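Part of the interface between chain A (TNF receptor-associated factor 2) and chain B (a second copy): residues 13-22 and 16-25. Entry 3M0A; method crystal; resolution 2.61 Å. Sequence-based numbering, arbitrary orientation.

Chain A (13-22) KTATFENIVC
Chain B 16-25: TFENIVCVLN

Both stretches are helical throughout and belong to longer helices that extend beyond them at each end; phi/psi values lie mostly near -60/-45, with Asn A19 an outlier in phi at -97/-38. The helices run side by side in the same direction, their axes 17° apart and 11.7 Å at closest approach. Two pairs set the register: Glu A18 CA to Phe B17 CA at 8.0 Å, and Val A21 CA to Leu B24 CA at 8.2 Å. Mostly i to i+4 hydrogen bonds hold each backbone, for example Phe A17 N to Lys A13 O at 2.7 Å and Val B21 N to Phe B17 O at 2.9 Å; Asn A19 N instead bonds to Thr A16 O at 2.7 Å.

The contact, 340 Å² summed over both sides, is largely apolar, and no hydrogen bond crosses it among the modelled atoms. Its centre is an aromatic pair. Phe A17 (chi1 170°, t; chi2 70°) turns its ring edge toward the face of Phe B17 (chi1 -71°, m; chi2 -9°), with centroids 4.7 Å apart and planes at 66°; Phe A17 CD2 comes within 3.4 Å of Phe B17 CE2. The same residue takes different chi1 wells in the two copies, and in this pair one presents its edge and the other its face. Phe B17 also reaches Thr A14, where its CZ lies 3.6 Å from Thr A14 O and 3.7 Å from Thr A14 CG2, while Phe B17 CE1 is 4.2 Å from Glu A18 CB. The Glu A18 side chain is not modelled beyond CB.

One turn further along, Val B21 (t) places CG2 at the edge of the Phe A17 ring, 3.7 Å from Phe A17 CZ. Val A21 (t) points toward chain B and packs against two partners, with its CG1 the nearer methyl to both: Val A21 CG1 lies 3.7 Å from Leu B24 CD1 (chi1 -132°, between wells; chi2 t) and 4.1 Å from Ile B20 CG2 (m, t).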

ATOM      1  N   LYS A  13     -14.840  -3.973  23.425  1.00 84.20           N
ATOM      2  CA  LYS A  13     -14.090  -3.290  22.370  1.00 82.44           C
ATOM      3  C   LYS A  13     -12.697  -3.933  22.210  1.00 80.60           C
ATOM      4  O   LYS A  13     -12.277  -4.358  21.107  1.00 80.22           O
ATOM      5  CB  LYS A  13     -13.971  -1.777  22.711  1.00 82.53           C
ATOM      6  CG  LYS A  13     -14.994  -0.882  22.011  1.00 85.29           C
ATOM      7  CD  LYS A  13     -14.675   0.609  22.062  1.00 89.89           C
ATOM      8  CE  LYS A  13     -15.577   1.333  23.133  1.00 98.59           C
ATOM      9  NZ  LYS A  13     -17.070   1.237  22.881  1.00100.26           N
ATOM     10  N   THR A  14     -12.020  -4.011  23.345  1.00 73.27           N
ATOM     11  CA  THR A  14     -10.676  -4.459  23.439  1.00 71.57           C
ATOM     12  C   THR A  14     -10.553  -5.869  22.903  1.00 70.88           C
ATOM     13  O   THR A  14      -9.702  -6.131  22.052  1.00 70.70           O
ATOM     14  CB  THR A  14     -10.226  -4.354  24.907  1.00 71.63           C
ATOM     15  OG1 THR A  14      -9.801  -3.025  25.139  1.00 71.36           O
ATOM     16  CG2 THR A  14      -9.034  -5.260  25.218  1.00 72.83           C
ATOM     17  N   ALA A  15     -11.395  -6.773  23.394  1.00 66.73           N
ATOM     18  CA  ALA A  15     -11.361  -8.169  22.950  1.00 67.01           C
ATOM     19  C   ALA A  15     -11.574  -8.337  21.432  1.00 66.90           C
ATOM     20  O   ALA A  15     -10.898  -9.201  20.817  1.00 66.58           O
ATOM     21  CB  ALA A  15     -12.367  -9.018  23.704  1.00 68.03           C
ATOM     22  N   THR A  16     -12.493  -7.530  20.855  1.00 74.12           N
ATOM     23  CA  THR A  16     -12.848  -7.614  19.409  1.00 73.85           C
ATOM     24  C   THR A  16     -11.759  -6.985  18.539  1.00 72.07           C
ATOM     25  O   THR A  16     -11.384  -7.517  17.447  1.00 69.69           O
ATOM     26  CB  THR A  16     -14.219  -6.920  19.035  1.00 74.83           C
ATOM     27  OG1 THR A  16     -15.204  -7.142  20.040  1.00 74.97           O
ATOM     28  CG2 THR A  16     -14.729  -7.477  17.726  1.00 74.67           C
ATOM     29  N   PHE A  17     -11.303  -5.821  19.038  1.00 70.14           N
ATOM     30  CA  PHE A  17     -10.223  -5.103  18.401  1.00 68.49           C
ATOM     31  C   PHE A  17      -9.124  -6.117  18.215  1.00 66.54           C
ATOM     32  O   PHE A  17      -8.660  -6.312  17.116  1.00 66.12           O
ATOM     33  CB  PHE A  17      -9.768  -3.888  19.208  1.00 68.64           C
ATOM     34  CG  PHE A  17      -8.494  -3.279  18.695  1.00 70.80           C
ATOM     35  CD1 PHE A  17      -8.475  -2.603  17.480  1.00 73.56           C
ATOM     36  CD2 PHE A  17      -7.281  -3.441  19.391  1.00 73.12           C
ATOM     37  CE1 PHE A  17      -7.253  -2.063  16.988  1.00 73.80           C
ATOM     38  CE2 PHE A  17      -6.044  -2.922  18.909  1.00 70.72           C
ATOM     39  CZ  PHE A  17      -6.034  -2.227  17.735  1.00 71.63           C
ATOM     40  N   GLU A  18      -8.765  -6.822  19.277  1.00 68.90           N
ATOM     41  CA  GLU A  18      -7.706  -7.844  19.179  1.00 68.01           C
ATOM     42  C   GLU A  18      -7.980  -8.882  18.032  1.00 67.17           C
ATOM     43  O   GLU A  18      -7.051  -9.472  17.479  1.00 67.70           O
ATOM     44  CB  GLU A  18      -7.446  -8.470  20.592  1.00 68.60           C
ATOM     45  N   ASN A  19      -9.233  -9.062  17.613  1.00 65.21           N
ATOM     46  CA  ASN A  19      -9.510 -10.056  16.554  1.00 64.13           C
ATOM     47  C   ASN A  19      -9.610  -9.504  15.129  1.00 62.78           C
ATOM     48  O   ASN A  19      -9.195 -10.162  14.146  1.00 61.69           O
ATOM     49  CB  ASN A  19     -10.762 -10.827  16.921  1.00 65.61           C
ATOM     50  CG  ASN A  19     -10.491 -11.928  17.915  1.00 65.71           C
ATOM     51  OD1 ASN A  19      -9.709 -12.860  17.621  1.00 61.53           O
ATOM     52  ND2 ASN A  19     -11.141 -11.840  19.106  1.00 61.09           N
ATOM     53  N   ILE A  20     -10.211  -8.317  15.052  1.00 61.29           N
ATOM     54  CA  ILE A  20     -10.165  -7.430  13.899  1.00 60.18           C
ATOM     55  C   ILE A  20      -8.720  -7.264  13.368  1.00 59.49           C
ATOM     56  O   ILE A  20      -8.461  -7.454  12.171  1.00 60.46           O
ATOM     57  CB  ILE A  20     -10.808  -6.045  14.244  1.00 59.81           C
ATOM     58  CG1 ILE A  20     -12.319  -6.179  14.385  1.00 60.40           C
ATOM     59  CG2 ILE A  20     -10.450  -4.990  13.202  1.00 58.18           C
ATOM     60  CD1 ILE A  20     -12.955  -5.021  15.062  1.00 62.19           C
ATOM     61  N   VAL A  21      -7.776  -6.949  14.247  1.00 58.87           N
ATOM     62  CA  VAL A  21      -6.400  -6.924  13.834  1.00 57.43           C
ATOM     63  C   VAL A  21      -5.941  -8.233  13.219  1.00 58.36           C
ATOM     64  O   VAL A  21      -5.196  -8.197  12.258  1.00 59.07           O
ATOM     65  CB  VAL A  21      -5.410  -6.643  14.958  1.00 56.97           C
ATOM     66  CG1 VAL A  21      -4.027  -6.821  14.351  1.00 55.70           C
ATOM     67  CG2 VAL A  21      -5.570  -5.250  15.501  1.00 52.60           C
ATOM     68  N   CYS A  22      -6.321  -9.391  13.758  1.00 61.13           N
ATOM     69  CA  CYS A  22      -5.845 -10.642  13.110  1.00 62.42           C
ATOM     70  C   CYS A  22      -6.470 -10.753  11.778  1.00 62.10           C
ATOM     71  O   CYS A  22      -5.848 -11.321  10.916  1.00 62.50           O
ATOM     72  CB  CYS A  22      -6.182 -11.943  13.833  1.00 63.11           C
ATOM     73  SG  CYS A  22      -5.552 -12.002  15.474  1.00 69.45           S
TER
ATOM     74  N   THR B  16      -0.253  -3.713  25.181  1.00 75.24           N
ATOM     75  CA  THR B  16       0.329  -4.462  24.103  1.00 73.62           C
ATOM     76  C   THR B  16      -0.099  -3.864  22.764  1.00 72.43           C
ATOM     77  O   THR B  16       0.638  -3.951  21.766  1.00 73.14           O
ATOM     78  CB  THR B  16      -0.114  -5.915  24.147  1.00 74.48           C
ATOM     79  OG1 THR B  16      -1.441  -6.029  23.620  1.00 73.64           O
ATOM     80  CG2 THR B  16      -0.102  -6.420  25.553  1.00 74.71           C
ATOM     81  N   PHE B  17      -1.306  -3.305  22.713  1.00 76.01           N
ATOM     82  CA  PHE B  17      -1.884  -2.783  21.437  1.00 73.80           C
ATOM     83  C   PHE B  17      -1.002  -1.774  20.755  1.00 72.54           C
ATOM     84  O   PHE B  17      -0.884  -1.806  19.531  1.00 72.48           O
ATOM     85  CB  PHE B  17      -3.200  -2.086  21.672  1.00 73.48           C
ATOM     86  CG  PHE B  17      -4.317  -3.013  22.028  1.00 75.40           C
ATOM     87  CD1 PHE B  17      -4.138  -4.408  21.946  1.00 76.08           C
ATOM     88  CD2 PHE B  17      -5.578  -2.500  22.376  1.00 73.59           C
ATOM     89  CE1 PHE B  17      -5.195  -5.296  22.243  1.00 75.99           C
ATOM     90  CE2 PHE B  17      -6.622  -3.356  22.697  1.00 76.88           C
ATOM     91  CZ  PHE B  17      -6.432  -4.780  22.631  1.00 77.38           C
ATOM     92  N   GLU B  18      -0.377  -0.871  21.520  1.00 69.22           N
ATOM     93  CA  GLU B  18       0.546   0.136  20.915  1.00 67.96           C
ATOM     94  C   GLU B  18       1.516  -0.539  19.972  1.00 68.05           C
ATOM     95  O   GLU B  18       1.644  -0.124  18.804  1.00 67.73           O
ATOM     96  CB  GLU B  18       1.276   1.029  21.939  1.00 67.21           C
ATOM     97  N   ASN B  19       2.170  -1.602  20.450  1.00 69.38           N
ATOM     98  CA  ASN B  19       3.142  -2.273  19.626  1.00 70.07           C
ATOM     99  C   ASN B  19       2.532  -3.080  18.476  1.00 68.50           C
ATOM    100  O   ASN B  19       3.018  -3.025  17.336  1.00 68.39           O
ATOM    101  CB  ASN B  19       4.131  -3.086  20.428  1.00 72.26           C
ATOM    102  CG  ASN B  19       5.243  -3.616  19.542  1.00 79.24           C
ATOM    103  OD1 ASN B  19       6.019  -2.837  18.918  1.00 84.56           O
ATOM    104  ND2 ASN B  19       5.277  -4.945  19.390  1.00 84.75           N
ATOM    105  N   ILE B  20       1.439  -3.775  18.751  1.00 63.20           N
ATOM    106  CA  ILE B  20       0.699  -4.469  17.704  1.00 61.55           C
ATOM    107  C   ILE B  20       0.327  -3.563  16.565  1.00 60.36           C
ATOM    108  O   ILE B  20       0.383  -3.932  15.407  1.00 61.73           O
ATOM    109  CB  ILE B  20      -0.515  -5.084  18.288  1.00 62.09           C
ATOM    110  CG1 ILE B  20      -0.098  -6.220  19.249  1.00 63.67           C
ATOM    111  CG2 ILE B  20      -1.455  -5.525  17.216  1.00 60.37           C
ATOM    112  CD1 ILE B  20      -1.191  -7.278  19.459  1.00 67.16           C
ATOM    113  N   VAL B  21      -0.033  -2.347  16.858  1.00 63.94           N
ATOM    114  CA  VAL B  21      -0.359  -1.419  15.784  1.00 63.34           C
ATOM    115  C   VAL B  21       0.905  -0.861  15.092  1.00 64.61           C
ATOM    116  O   VAL B  21       0.897  -0.660  13.871  1.00 64.91           O
ATOM    117  CB  VAL B  21      -1.374  -0.309  16.283  1.00 63.68           C
ATOM    118  CG1 VAL B  21      -1.430   0.914  15.354  1.00 62.33           C
ATOM    119  CG2 VAL B  21      -2.779  -0.895  16.471  1.00 59.64           C
ATOM    120  N   CYS B  22       2.020  -0.666  15.781  1.00 70.83           N
ATOM    121  CA  CYS B  22       3.243  -0.360  14.985  1.00 73.26           C
ATOM    122  C   CYS B  22       3.642  -1.417  13.962  1.00 72.87           C
ATOM    123  O   CYS B  22       3.896  -1.074  12.794  1.00 74.30           O
ATOM    124  CB  CYS B  22       4.469  -0.102  15.849  1.00 74.88           C
ATOM    125  SG  CYS B  22       4.329   1.448  16.691  1.00 84.31           S
ATOM    126  N   VAL B  23       3.781  -2.671  14.409  1.00 60.35           N
ATOM    127  CA  VAL B  23       4.083  -3.792  13.544  1.00 59.25           C
ATOM    128  C   VAL B  23       3.124  -3.803  12.328  1.00 58.58           C
ATOM    129  O   VAL B  23       3.565  -3.681  11.164  1.00 58.06           O
ATOM    130  CB  VAL B  23       4.006  -5.078  14.390  1.00 60.61           C
ATOM    131  CG1 VAL B  23       4.043  -6.394  13.519  1.00 60.75           C
ATOM    132  CG2 VAL B  23       5.100  -5.042  15.408  1.00 60.41           C
ATOM    133  N   LEU B  24       1.810  -3.906  12.579  1.00 66.75           N
ATOM    134  CA  LEU B  24       0.840  -3.986  11.480  1.00 65.86           C
ATOM    135  C   LEU B  24       1.054  -2.868  10.453  1.00 65.80           C
ATOM    136  O   LEU B  24       0.881  -3.046   9.209  1.00 65.29           O
ATOM    137  CB  LEU B  24      -0.510  -3.776  12.059  1.00 64.69           C
ATOM    138  CG  LEU B  24      -1.514  -4.797  11.617  1.00 65.26           C
ATOM    139  CD1 LEU B  24      -2.869  -4.222  12.038  1.00 67.32           C
ATOM    140  CD2 LEU B  24      -1.477  -5.024  10.174  1.00 63.93           C
ATOM    141  N   ASN B  25       1.383  -1.687  10.996  1.00 64.90           N
ATOM    142  CA  ASN B  25       1.536  -0.475  10.208  1.00 64.56           C
ATOM    143  C   ASN B  25       2.614  -0.731   9.219  1.00 65.77           C
ATOM    144  O   ASN B  25       2.324  -0.685   8.002  1.00 65.27           O
ATOM    145  CB  ASN B  25       1.875   0.739  11.092  1.00 64.93           C
ATOM    146  CG  ASN B  25       2.200   1.982  10.299  1.00 63.06           C
ATOM    147  OD1 ASN B  25       1.540   2.321   9.336  1.00 61.16           O
ATOM    148  ND2 ASN B  25       3.227   2.662  10.715  1.00 63.80           N
TER